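Local coordinates for 5'-Methylthioadenosine Nucleosidase (Arabidopsis thaliana, PDB 2H8G), which is an adenine-binding alpha/beta nucleosidase of the phosphorylase superfamily, present as a pair of chains, at residues W62-G67 against R73-C78; V93-I98 against A204-V209; P162-L165 against N169-I172. All coordinates share one frame; numbering follows the deposited sequence.

Contact 1: W62-G67 against R73-C78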
loop_
_atom_site.group_PDB
_atom_site.type_symbol
_atom_site.label_atom_id
_atom_site.label_comp_id
_atom_site.label_asym_id
_atom_site.label_seq_id
_atom_site.Cartn_x
_atom_site.Cartn_y
_atom_site.Cartn_z
ATOM N N TRP A 62 11.089 5.690 -9.210
ATOM C CA TRP A 62 11.285 6.523 -8.031
ATOM C C TRP A 62 12.395 7.545 -8.228
ATOM O O TRP A 62 13.441 7.245 -8.810
ATOM C CB TRP A 62 11.580 5.652 -6.809
ATOM C CG TRP A 62 10.518 4.627 -6.550
ATOM C CD1 TRP A 62 9.245 4.622 -7.044
ATOM C CD2 TRP A 62 10.633 3.463 -5.726
ATOM N NE1 TRP A 62 8.560 3.524 -6.581
ATOM C CE2 TRP A 62 9.389 2.795 -5.769
ATOM C CE3 TRP A 62 11.667 2.915 -4.954
ATOM C CZ2 TRP A 62 9.148 1.607 -5.069
ATOM C CZ3 TRP A 62 11.428 1.733 -4.257
ATOM C CH2 TRP A 62 10.178 1.092 -4.322
ATOM N N VAL A 63 12.155 8.755 -7.735
ATOM C CA VAL A 63 13.116 9.843 -7.853
ATOM C C VAL A 63 13.696 10.194 -6.490
ATOM O O VAL A 63 12.961 10.404 -5.524
ATOM C CB VAL A 63 12.455 11.103 -8.444
ATOM C CG1 VAL A 63 13.513 12.158 -8.731
ATOM C CG2 VAL A 63 11.687 10.750 -9.706
ATOM N N LEU A 64 15.021 10.254 -6.416
ATOM C CA LEU A 64 15.702 10.584 -5.172
ATOM C C LEU A 64 16.581 11.817 -5.340
ATOM O O LEU A 64 17.480 11.836 -6.180
ATOM C CB LEU A 64 16.561 9.403 -4.712
ATOM C CG LEU A 64 17.507 9.651 -3.532
ATOM C CD1 LEU A 64 16.713 10.089 -2.305
ATOM C CD2 LEU A 64 18.292 8.384 -3.238
ATOM N N TYR A 65 16.310 12.850 -4.550
ATOM C CA TYR A 65 17.106 14.070 -4.604
ATOM C C TYR A 65 17.938 14.098 -3.331
ATOM O O TYR A 65 17.414 13.874 -2.239
ATOM C CB TYR A 65 16.224 15.322 -4.647
ATOM C CG TYR A 65 15.219 15.369 -5.775
ATOM C CD1 TYR A 65 13.972 14.766 -5.646
ATOM C CD2 TYR A 65 15.509 16.038 -6.965
ATOM C CE1 TYR A 65 13.031 14.830 -6.668
ATOM C CE2 TYR A 65 14.575 16.107 -7.998
ATOM C CZ TYR A 65 13.337 15.501 -7.841
ATOM O OH TYR A 65 12.406 15.567 -8.852
ATOM N N HIS A 66 19.234 14.358 -3.467
ATOM C CA HIS A 66 20.102 14.404 -2.300
ATOM C C HIS A 66 20.835 15.735 -2.216
ATOM O O HIS A 66 21.021 16.425 -3.220
ATOM C CB HIS A 66 21.111 13.250 -2.334
ATOM C CG HIS A 66 22.170 13.396 -3.383
ATOM N ND1 HIS A 66 21.879 13.575 -4.719
ATOM C CD2 HIS A 66 23.520 13.376 -3.293
ATOM C CE1 HIS A 66 23.005 13.659 -5.405
ATOM N NE2 HIS A 66 24.016 13.541 -4.563
ATOM N N GLY A 67 21.239 16.094 -1.003
ATOM C CA GLY A 67 21.943 17.342 -0.800
ATOM C C GLY A 67 22.347 17.498 0.649
ATOM O O GLY A 67 22.040 16.646 1.485
ATOM N N ARG A 73 22.036 15.800 6.406
ATOM C CA ARG A 73 21.992 15.198 5.086
ATOM C C ARG A 73 20.507 15.199 4.760
ATOM O O ARG A 73 19.700 14.722 5.557
ATOM C CB ARG A 73 22.512 13.760 5.121
ATOM C CG ARG A 73 24.012 13.638 5.330
ATOM C CD ARG A 73 24.438 12.177 5.389
ATOM N NE ARG A 73 25.891 12.026 5.352
ATOM C CZ ARG A 73 26.649 12.354 4.311
ATOM N NH1 ARG A 73 26.094 12.851 3.213
ATOM N NH2 ARG A 73 27.965 12.184 4.363
ATOM N N ILE A 74 20.142 15.751 3.612
ATOM C CA ILE A 74 18.739 15.807 3.230
ATOM C C ILE A 74 18.445 14.954 2.011
ATOM O O ILE A 74 19.066 15.111 0.962
ATOM C CB ILE A 74 18.296 17.251 2.924
ATOM C CG1 ILE A 74 18.580 18.148 4.128
ATOM C CG2 ILE A 74 16.809 17.276 2.580
ATOM C CD1 ILE A 74 18.234 19.599 3.899
ATOM N N ASN A 75 17.490 14.044 2.161
ATOM C CA ASN A 75 17.083 13.179 1.070
ATOM C C ASN A 75 15.600 13.421 0.828
ATOM O O ASN A 75 14.825 13.553 1.772
ATOM C CB ASN A 75 17.321 11.708 1.432
ATOM C CG ASN A 75 18.795 11.358 1.520
ATOM O OD1 ASN A 75 19.262 10.824 2.528
ATOM N ND2 ASN A 75 19.536 11.652 0.460
ATOM N N VAL A 76 15.215 13.523 -0.437
ATOM C CA VAL A 76 13.813 13.722 -0.792
ATOM C C VAL A 76 13.463 12.619 -1.779
ATOM O O VAL A 76 14.107 12.485 -2.818
ATOM C CB VAL A 76 13.574 15.093 -1.463
ATOM C CG1 VAL A 76 12.111 15.224 -1.868
ATOM C CG2 VAL A 76 13.952 16.210 -0.506
ATOM N N VAL A 77 12.450 11.823 -1.456
ATOM C CA VAL A 77 12.056 10.731 -2.332
ATOM C C VAL A 77 10.618 10.869 -2.806
ATOM O O VAL A 77 9.722 11.208 -2.031
ATOM C CB VAL A 77 12.244 9.370 -1.633
ATOM C CG1 VAL A 77 13.696 9.207 -1.226
ATOM C CG2 VAL A 77 11.340 9.271 -0.413
ATOM N N CYS A 78 10.415 10.613 -4.096
ATOM C CA CYS A 78 9.103 10.704 -4.725
ATOM C C CYS A 78 8.852 9.435 -5.524
ATOM O O CYS A 78 9.780 8.881 -6.117
ATOM C CB CYS A 78 9.053 11.897 -5.679
ATOM S SG CYS A 78 9.488 13.476 -4.938
#

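Contact 2: V93-I98 against A204-V209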
loop_
_atom_site.group_PDB
_atom_site.type_symbol
_atom_site.label_atom_id
_atom_site.label_comp_id
_atom_site.label_asym_id
_atom_site.label_seq_id
_atom_site.Cartn_x
_atom_site.Cartn_y
_atom_site.Cartn_z
ATOM N N VAL A 93 -0.193 2.691 -1.688
ATOM C CA VAL A 93 0.753 1.650 -2.060
ATOM C C VAL A 93 2.126 2.193 -2.459
ATOM O O VAL A 93 3.137 1.778 -1.896
ATOM C CB VAL A 93 0.156 0.729 -3.147
ATOM C CG1 VAL A 93 1.238 -0.125 -3.782
ATOM C CG2 VAL A 93 -0.889 -0.179 -2.499
ATOM N N PRO A 94 2.193 3.137 -3.416
ATOM C CA PRO A 94 3.527 3.644 -3.773
ATOM C C PRO A 94 4.224 4.362 -2.613
ATOM O O PRO A 94 5.448 4.273 -2.455
ATOM C CB PRO A 94 3.239 4.585 -4.938
ATOM C CG PRO A 94 2.041 3.971 -5.577
ATOM C CD PRO A 94 1.182 3.592 -4.385
ATOM N N ALA A 95 3.450 5.079 -1.803
ATOM C CA ALA A 95 4.016 5.792 -0.661
ATOM C C ALA A 95 4.624 4.804 0.325
ATOM O O ALA A 95 5.696 5.041 0.866
ATOM C CB ALA A 95 2.939 6.616 0.030
ATOM N N SER A 96 3.937 3.691 0.554
ATOM C CA SER A 96 4.445 2.703 1.492
ATOM C C SER A 96 5.727 2.078 0.958
ATOM O O SER A 96 6.665 1.843 1.717
ATOM C CB SER A 96 3.390 1.616 1.764
ATOM O OG SER A 96 3.256 0.703 0.688
ATOM N N LEU A 97 5.772 1.831 -0.350
ATOM C CA LEU A 97 6.950 1.222 -0.966
ATOM C C LEU A 97 8.183 2.119 -0.910
ATOM O O LEU A 97 9.264 1.664 -0.531
ATOM C CB LEU A 97 6.660 0.844 -2.419
ATOM C CG LEU A 97 5.610 -0.246 -2.636
ATOM C CD1 LEU A 97 5.232 -0.302 -4.102
ATOM C CD2 LEU A 97 6.156 -1.583 -2.164
ATOM N N ILE A 98 8.038 3.391 -1.273
ATOM C CA ILE A 98 9.202 4.272 -1.237
ATOM C C ILE A 98 9.640 4.571 0.191
ATOM O O ILE A 98 10.819 4.800 0.447
ATOM C CB ILE A 98 8.963 5.593 -2.011
ATOM C CG1 ILE A 98 7.890 6.445 -1.332
ATOM C CG2 ILE A 98 8.567 5.274 -3.442
ATOM C CD1 ILE A 98 7.666 7.784 -2.014
ATOM N N ALA A 204 -1.305 7.794 6.420
ATOM C CA ALA A 204 -1.412 6.619 7.276
ATOM C C ALA A 204 -0.547 5.446 6.829
ATOM O O ALA A 204 -0.148 4.622 7.656
ATOM C CB ALA A 204 -2.871 6.188 7.389
ATOM N N ALA A 205 -0.266 5.364 5.529
ATOM C CA ALA A 205 0.552 4.283 4.993
ATOM C C ALA A 205 2.015 4.564 5.310
ATOM O O ALA A 205 2.777 3.653 5.634
ATOM C CB ALA A 205 0.347 4.160 3.486
ATOM N N VAL A 206 2.413 5.830 5.209
ATOM C CA VAL A 206 3.788 6.193 5.528
ATOM C C VAL A 206 4.007 5.902 7.014
ATOM O O VAL A 206 5.054 5.376 7.403
ATOM C CB VAL A 206 4.059 7.691 5.251
ATOM C CG1 VAL A 206 5.488 8.053 5.668
ATOM C CG2 VAL A 206 3.862 7.986 3.764
ATOM N N ALA A 207 3.017 6.234 7.842
ATOM C CA ALA A 207 3.122 5.994 9.284
ATOM C C ALA A 207 3.180 4.499 9.577
ATOM O O ALA A 207 3.900 4.069 10.481
ATOM C CB ALA A 207 1.941 6.631 10.015
ATOM N N TYR A 208 2.428 3.704 8.820
ATOM C CA TYR A 208 2.436 2.258 9.009
ATOM C C TYR A 208 3.851 1.704 8.819
ATOM O O TYR A 208 4.359 0.960 9.658
ATOM C CB TYR A 208 1.484 1.584 8.017
ATOM C CG TYR A 208 1.487 0.081 8.124
ATOM C CD1 TYR A 208 0.905 -0.557 9.218
ATOM C CD2 TYR A 208 2.114 -0.704 7.160
ATOM C CE1 TYR A 208 0.951 -1.936 9.353
ATOM C CE2 TYR A 208 2.166 -2.092 7.287
ATOM C CZ TYR A 208 1.582 -2.696 8.387
ATOM O OH TYR A 208 1.621 -4.062 8.529
ATOM N N VAL A 209 4.495 2.078 7.716
ATOM C CA VAL A 209 5.842 1.600 7.427
ATOM C C VAL A 209 6.863 2.132 8.424
ATOM O O VAL A 209 7.738 1.389 8.878
ATOM C CB VAL A 209 6.275 2.005 6.001
ATOM C CG1 VAL A 209 7.720 1.573 5.742
ATOM C CG2 VAL A 209 5.340 1.371 4.991
#

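Contact 3: P162-L165 against N169-I172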
loop_
_atom_site.group_PDB
_atom_site.type_symbol
_atom_site.label_atom_id
_atom_site.label_comp_id
_atom_site.label_asym_id
_atom_site.label_seq_id
_atom_site.Cartn_x
_atom_site.Cartn_y
_atom_site.Cartn_z
ATOM N N PRO A 162 7.132 18.809 20.444
ATOM C CA PRO A 162 6.625 19.951 21.209
ATOM C C PRO A 162 7.374 21.264 20.999
ATOM O O PRO A 162 6.752 22.319 20.866
ATOM C CB PRO A 162 6.701 19.457 22.650
ATOM C CG PRO A 162 7.894 18.549 22.622
ATOM C CD PRO A 162 7.657 17.770 21.348
ATOM N N ASN A 163 8.702 21.206 20.970
ATOM C CA ASN A 163 9.492 22.420 20.782
ATOM C C ASN A 163 9.329 22.999 19.383
ATOM O O ASN A 163 9.301 24.219 19.205
ATOM C CB ASN A 163 10.973 22.152 21.065
ATOM C CG ASN A 163 11.235 21.820 22.518
ATOM O OD1 ASN A 163 10.684 22.454 23.417
ATOM N ND2 ASN A 163 12.088 20.832 22.757
ATOM N N LEU A 164 9.222 22.126 18.387
ATOM C CA LEU A 164 9.045 22.568 17.010
ATOM C C LEU A 164 7.732 23.332 16.905
ATOM O O LEU A 164 7.666 24.400 16.305
ATOM C CB LEU A 164 9.022 21.361 16.064
ATOM C CG LEU A 164 8.819 21.592 14.562
ATOM C CD1 LEU A 164 9.201 20.325 13.808
ATOM C CD2 LEU A 164 7.373 21.960 14.262
ATOM N N LEU A 165 6.690 22.775 17.510
ATOM C CA LEU A 165 5.370 23.385 17.481
ATOM C C LEU A 165 5.344 24.724 18.223
ATOM O O LEU A 165 4.665 25.658 17.803
ATOM C CB LEU A 165 4.348 22.421 18.093
ATOM C CG LEU A 165 2.861 22.722 17.899
ATOM C CD1 LEU A 165 2.523 22.704 16.420
ATOM C CD2 LEU A 165 2.033 21.682 18.639
ATOM N N ASN A 169 4.699 27.417 15.653
ATOM C CA ASN A 169 3.279 27.634 15.925
ATOM C C ASN A 169 2.389 27.191 14.771
ATOM O O ASN A 169 1.566 27.954 14.258
ATOM C CB ASN A 169 3.020 29.106 16.252
ATOM C CG ASN A 169 1.592 29.363 16.701
ATOM O OD1 ASN A 169 1.028 28.602 17.490
ATOM N ND2 ASN A 169 1.007 30.444 16.214
ATOM N N LEU A 170 2.561 25.942 14.363
ATOM C CA LEU A 170 1.756 25.394 13.291
ATOM C C LEU A 170 0.485 24.842 13.912
ATOM O O LEU A 170 0.485 24.441 15.078
ATOM C CB LEU A 170 2.515 24.265 12.585
ATOM C CG LEU A 170 3.852 24.643 11.943
ATOM C CD1 LEU A 170 4.527 23.400 11.377
ATOM C CD2 LEU A 170 3.613 25.667 10.844
ATOM N N LYS A 171 -0.603 24.854 13.154
ATOM C CA LYS A 171 -1.850 24.293 13.649
ATOM C C LYS A 171 -1.644 22.786 13.666
ATOM O O LYS A 171 -0.793 22.265 12.945
ATOM C CB LYS A 171 -3.005 24.652 12.721
ATOM C CG LYS A 171 -3.289 26.141 12.662
ATOM C CD LYS A 171 -4.304 26.462 11.586
ATOM C CE LYS A 171 -4.350 27.958 11.331
ATOM N NZ LYS A 171 -4.776 28.715 12.534
ATOM N N ILE A 172 -2.401 22.088 14.500
ATOM C CA ILE A 172 -2.276 20.643 14.584
ATOM C C ILE A 172 -3.649 19.993 14.465
ATOM O O ILE A 172 -4.674 20.624 14.711
ATOM C CB ILE A 172 -1.603 20.217 15.915
ATOM C CG1 ILE A 172 -1.253 18.727 15.871
ATOM C CG2 ILE A 172 -2.521 20.524 17.081
ATOM C CD1 ILE A 172 -0.329 18.263 16.988
HETATM O O HOH W 1 2.879 26.880 19.896
#

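Contact 1: W62-G67 against R73-C78
L64 and V77 face each other as a non-hydrogen-bonded pair of two antiparallel strands, and their side chains run alongside one another in the same direction. Methyl CD1 of L64 presses on CG1 of V77 at 3.3 Å, tighter than an ordinary carbon contact. Two torsions bring the methyl there: chi1 of 171° sets CG beside the carbonyl carbon, and chi2 of 59° turns CD1 to the partner strand. The same CD1 lies 4.1 Å from CB of N75. Next along this face, the amide ND2 of N75 rests 3.6 Å from CB of H66.

The other face carries, among others, V63, Y65, V76 and C78. Y65 turns the rim of its ring to the partner strand: CE1 meets SG of C78 at 4.2 Å, near the ring plane, while CD1 lies 3.6 Å from the carbonyl O of V76. Between the two faces runs the backbone pairing. V63 with C78 and Y65 with V76 each exchange two hydrogen bonds, the shortest from Y65 N to V76 O at 2.8 Å. Toward the turn, I74 N binds G67 O at 3.0 Å, but the return bond from G67 N is weak and bent.

Farther out, helix 36-45 covers the tyrosine face, with L40 and V43 on Y65 and A39 on V76 and C78. V77 lies beside V30 and V32 of neighbouring strand 28-32 and touches S102 of helix 92-106; H66 ND1 bonds to S49 O on the hairpin's other edge. The main chain thus supplies the polar bonds across this beta hairpin, while side chains join its strands largely through van der Waals contacts.

Contact 2: V93-I98 against A204-V209
V209 brings its branched end against S96 across two helices whose short segments run in roughly the same direction. Their axes approach to 8.2 Å and cross at -29°. From CB, which points toward the opposing helix, the valine divides into two methyls. CG2, anti to the carbonyl carbon, does most of the touching: it lies 3.8 Å from CB of S96 and 3.6 Å from the backbone O of that serine. The second branch, CG1, approaches the same O less closely, at 4.2 Å. The valine therefore sits against the serine's backbone and CB rather than its hydroxyl.

That hydroxyl is turned back into its own helix. With chi1 at 75°, OG lies between the backbone N and the carbonyl carbon and donates to V93 O at 2.8 Å, an acceptor that also takes the helical bond from L97 N. The polar end of this buried serine is thereby satisfied locally.

Small residues complete the interface. CB of A95 meets CG2 of V206 at 4.1 Å, and CB of A205 faces CB of S96. S96 also packs on S96 of the second subunit, so the helix pair lies beside the subunit boundary. With alanine and serine at the points of contact the two axes can come this near, and helices 92-106 and 203-212 pack side by side in the alpha/beta fold of the phosphorylase superfamily.

Contact 3: P162-L165 against N169-I172
L165 and N169 are joined through one carbonyl, the O of L165, which gathers the polar interactions of the contact. N169 N donates to it at 2.8 Å, but the bond is weak, since the N-H...O angle is only 128°. The CA of N169, 3.1 Å from the same oxygen, is no more than a marginal companion of that N-H bond. A water adds another approach, donating to L165 O at 3.0 Å; it also makes a weak bond to the side-chain OD1 of N169 and so bridges the helix and the residue that follows it. N169 swings its CG anti to the backbone N (chi1 -173°), which carries the amide group to the side of this water.

Apolar contacts form the second group. The branch CD1 of L165 lies along the turn of chain that follows, 4.1 Å from CB of L170; its still shorter approach to the carbonyl O of L170 is doubtful. The other branch, CD2, extends to CD1 of I172 at 4.5 Å. One residue earlier, CD2 of L164 reaches CD1 of L170 at 4.3 Å, giving the two leucines of the helix a shared partner.

Around this cluster, L132 of strand 130-138 touches both L164 and L165. V255 and F258 of helix 233-259 lie against L164, while T251 of that helix touches L170.

The positive phi of N169 (48°) takes the chain out of helical geometry just after helix 162-168, and L170 then packs back on L164 and L165. A residue in the left-handed helical region just after the last turn is a common way to end a helix; here it turns the chain from helix 162-168 into strand 171-177 of the mixed sheet.

Overall arrangement
Contact 2 is the buried one, with all five touching residues in the interior; contact 1 is partly buried and contact 3 lies at the surface. Their chemistry differs with place: contact 2 is van der Waals packing with no hydrogen bond across it, contact 1 rests on regular strand-to-strand backbone bonds, and contact 3 combines a weak bond at the helix end and a bridging water with leucine and isoleucine packing. Contacts 1 and 2 touch through W62 on L97 and I98; strand 72-78 also leads on in the chain to helix 92-106. Contact 3 stands apart, its centre about 24 Å from that of contact 2, yet it reaches the same sheet as contact 1 and is nested within the loop that contact 2 closes.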